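Local coordinates for mucin-like protocadherin (Homo sapiens, PDB 6OAE), which probably mediates calcium-dependent adhesion between neighbouring microvilli by pairing with CDHR2, and is represented here by its first two extracellular cadherin repeats, at the calcium ion site. Residues are numbered along the deposited sequence; one frame, centred on the assembly and turned at random.

The calcium ion site. Residues 17-18, 61-63, 92-96, 131. With CA (calcium ion), chain B; CA (calcium ion), chain C.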
loop_
_atom_site.group_PDB
_atom_site.type_symbol
_atom_site.label_atom_id
_atom_site.label_comp_id
_atom_site.label_asym_id
_atom_site.label_seq_id
_atom_site.Cartn_x
_atom_site.Cartn_y
_atom_site.Cartn_z
ATOM N N GLU A 17 10.956 3.864 2.494
ATOM C CA GLU A 17 11.114 3.079 1.249
ATOM C C GLU A 17 11.325 4.056 0.099
ATOM O O GLU A 17 10.879 5.224 0.211
ATOM C CB GLU A 17 9.935 2.158 1.006
ATOM C CG GLU A 17 8.605 2.868 0.886
ATOM C CD GLU A 17 7.528 1.987 0.292
ATOM O OE1 GLU A 17 6.348 2.252 0.565
ATOM O OE2 GLU A 17 7.876 1.055 -0.438
ATOM N N ASN A 18 12.023 3.602 -0.945
ATOM C CA ASN A 18 12.344 4.378 -2.169
ATOM C C ASN A 18 13.414 5.442 -1.879
ATOM O O ASN A 18 13.682 6.216 -2.777
ATOM C CB ASN A 18 11.084 4.966 -2.818
ATOM C CG ASN A 18 10.045 3.892 -3.048
ATOM O OD1 ASN A 18 10.394 2.747 -3.340
ATOM N ND2 ASN A 18 8.774 4.240 -2.907
ATOM N N ASP A 61 12.015 -1.389 -0.417
ATOM C CA ASP A 61 10.603 -1.419 -0.867
ATOM C C ASP A 61 9.797 -2.093 0.235
ATOM O O ASP A 61 9.913 -3.313 0.392
ATOM C CB ASP A 61 10.457 -2.136 -2.206
ATOM C CG ASP A 61 9.016 -2.363 -2.649
ATOM O OD1 ASP A 61 8.120 -1.798 -2.026
ATOM O OD2 ASP A 61 8.826 -3.111 -3.600
ATOM N N TYR A 62 9.005 -1.310 0.955
ATOM C CA TYR A 62 8.165 -1.773 2.084
ATOM C C TYR A 62 7.255 -2.951 1.673
ATOM O O TYR A 62 7.008 -3.836 2.534
ATOM C CB TYR A 62 7.343 -0.617 2.638
ATOM C CG TYR A 62 6.545 -0.989 3.851
ATOM C CD1 TYR A 62 7.093 -0.881 5.117
ATOM C CD2 TYR A 62 5.251 -1.472 3.736
ATOM C CE1 TYR A 62 6.372 -1.230 6.253
ATOM C CE2 TYR A 62 4.519 -1.824 4.858
ATOM C CZ TYR A 62 5.081 -1.706 6.118
ATOM O OH TYR A 62 4.354 -2.056 7.222
ATOM N N GLU A 63 6.785 -2.982 0.427
ATOM C CA GLU A 63 5.891 -4.051 -0.100
ATOM C C GLU A 63 6.682 -5.356 -0.364
ATOM O O GLU A 63 6.054 -6.414 -0.418
ATOM C CB GLU A 63 5.157 -3.560 -1.353
ATOM C CG GLU A 63 3.993 -2.618 -1.058
ATOM C CD GLU A 63 4.337 -1.214 -0.565
ATOM O OE1 GLU A 63 5.118 -0.516 -1.246
ATOM O OE2 GLU A 63 3.820 -0.798 0.488
ATOM N N ASP A 92 6.760 2.629 5.442
ATOM C CA ASP A 92 5.826 2.617 4.296
ATOM C C ASP A 92 5.604 4.050 3.810
ATOM O O ASP A 92 5.477 4.998 4.652
ATOM C CB ASP A 92 4.505 1.931 4.649
ATOM C CG ASP A 92 3.558 1.891 3.463
ATOM O OD1 ASP A 92 4.048 1.640 2.304
ATOM O OD2 ASP A 92 2.347 2.156 3.683
ATOM N N VAL A 93 5.577 4.198 2.497
ATOM C CA VAL A 93 5.228 5.434 1.754
ATOM C C VAL A 93 3.982 5.094 0.922
ATOM O O VAL A 93 3.833 3.910 0.503
ATOM C CB VAL A 93 6.424 5.889 0.894
ATOM C CG1 VAL A 93 6.039 6.916 -0.172
ATOM C CG2 VAL A 93 7.563 6.418 1.771
ATOM N N ASN A 94 3.110 6.069 0.701
ATOM C CA ASN A 94 1.953 5.909 -0.216
ATOM C C ASN A 94 2.512 5.977 -1.640
ATOM O O ASN A 94 2.496 7.073 -2.242
ATOM C CB ASN A 94 0.854 6.944 0.092
ATOM C CG ASN A 94 -0.341 6.787 -0.823
ATOM O OD1 ASN A 94 -0.423 5.798 -1.541
ATOM N ND2 ASN A 94 -1.254 7.753 -0.809
ATOM N N ASP A 95 3.024 4.857 -2.160
ATOM C CA ASP A 95 3.742 4.807 -3.461
ATOM C C ASP A 95 2.988 3.943 -4.491
ATOM O O ASP A 95 3.532 3.756 -5.607
ATOM C CB ASP A 95 5.200 4.349 -3.272
ATOM C CG ASP A 95 5.415 2.954 -2.716
ATOM O OD1 ASP A 95 4.515 2.437 -2.030
ATOM O OD2 ASP A 95 6.526 2.369 -2.963
ATOM N N ASN A 96 1.789 3.454 -4.154
ATOM C CA ASN A 96 0.938 2.610 -5.026
ATOM C C ASN A 96 -0.428 3.279 -5.182
ATOM O O ASN A 96 -0.930 3.873 -4.202
ATOM C CB ASN A 96 0.819 1.184 -4.480
ATOM C CG ASN A 96 2.136 0.437 -4.574
ATOM O OD1 ASN A 96 2.464 -0.123 -5.614
ATOM N ND2 ASN A 96 2.895 0.425 -3.500
ATOM N N ASP A 131 -0.340 -0.686 -1.266
ATOM C CA ASP A 131 -0.105 -0.161 0.101
ATOM C C ASP A 131 -1.162 -0.819 0.987
ATOM O O ASP A 131 -2.283 -0.277 1.094
ATOM C CB ASP A 131 -0.175 1.365 0.142
ATOM C CG ASP A 131 0.825 2.023 -0.774
ATOM O OD1 ASP A 131 2.003 1.611 -0.722
ATOM O OD2 ASP A 131 0.431 2.930 -1.537
HETATM CA CA CA B . 4.144 1.611 0.077
HETATM CA CA CA C . 6.953 0.252 -2.459
HETATM O O HOH W 1 8.903 0.578 -3.833
#
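This is the calcium-binding linker between the two cadherin repeats, EC1 and EC2. It contains the DXNDN motif, here Asp92-Val93-Asn94-Asp95-Asn96, and the DYE motif, Asp61-Tyr62-Glu63. Two of the linker's calcium ions lie 4.0 Å apart, CA (chain B) to CA (chain C), and three carboxylates bridge them. Asn94, Asn96 and Asp131 also serve a further calcium site. Glu17 gives OE1 to the chain B ion and OE2 to the chain C ion. Its CG sits in the crowded position between backbone N and carbonyl carbon (chi1 59°), and the chain then runs extended to the metals. Asp95 also has CG in the crowded position and splits its oxygens, OD1 to the chain B ion and OD2 to the chain C ion. Glu63 bends at chi2 (71°). Both its oxygens bind the chain B ion, and OE1 is shared with the chain C ion at 2.3 Å. The closely packed carboxylates of Glu17, Glu63 and Asp95 would probably repel one another without the ions between them. Asp92 OD1, Asp131 OD1 and the Val93 carbonyl O complete the seven ligands seen on the chain B ion. The chain C ion also takes Asp61 OD1 and a water, in a near square-pyramidal shell. That water bonds to Asn18 OD1 at 2.7 Å.

Backbone and amide N-H groups hold the carboxylates in place. Val93 N reaches the anti lone pair of Glu17 OE1 at 2.8 Å, while Tyr62 N meets Glu17 OE2 from above the carboxylate plane. Asn18 ND2 points almost straight (169° at H) at Asp95 OD2. Asn96 grips Asp131 twice. Its backbone N uses the syn lone pair of OD2, and its ND2, 3.1 Å from Asp131 OD1, approaches from above the carboxylate plane. An alanine at Asn96 would remove the amide bond to Asp131 OD1 and would probably leave that metal-binding carboxylate less firmly oriented. Away from the metals, Asp92 CB packs over the centre of the Tyr62 ring.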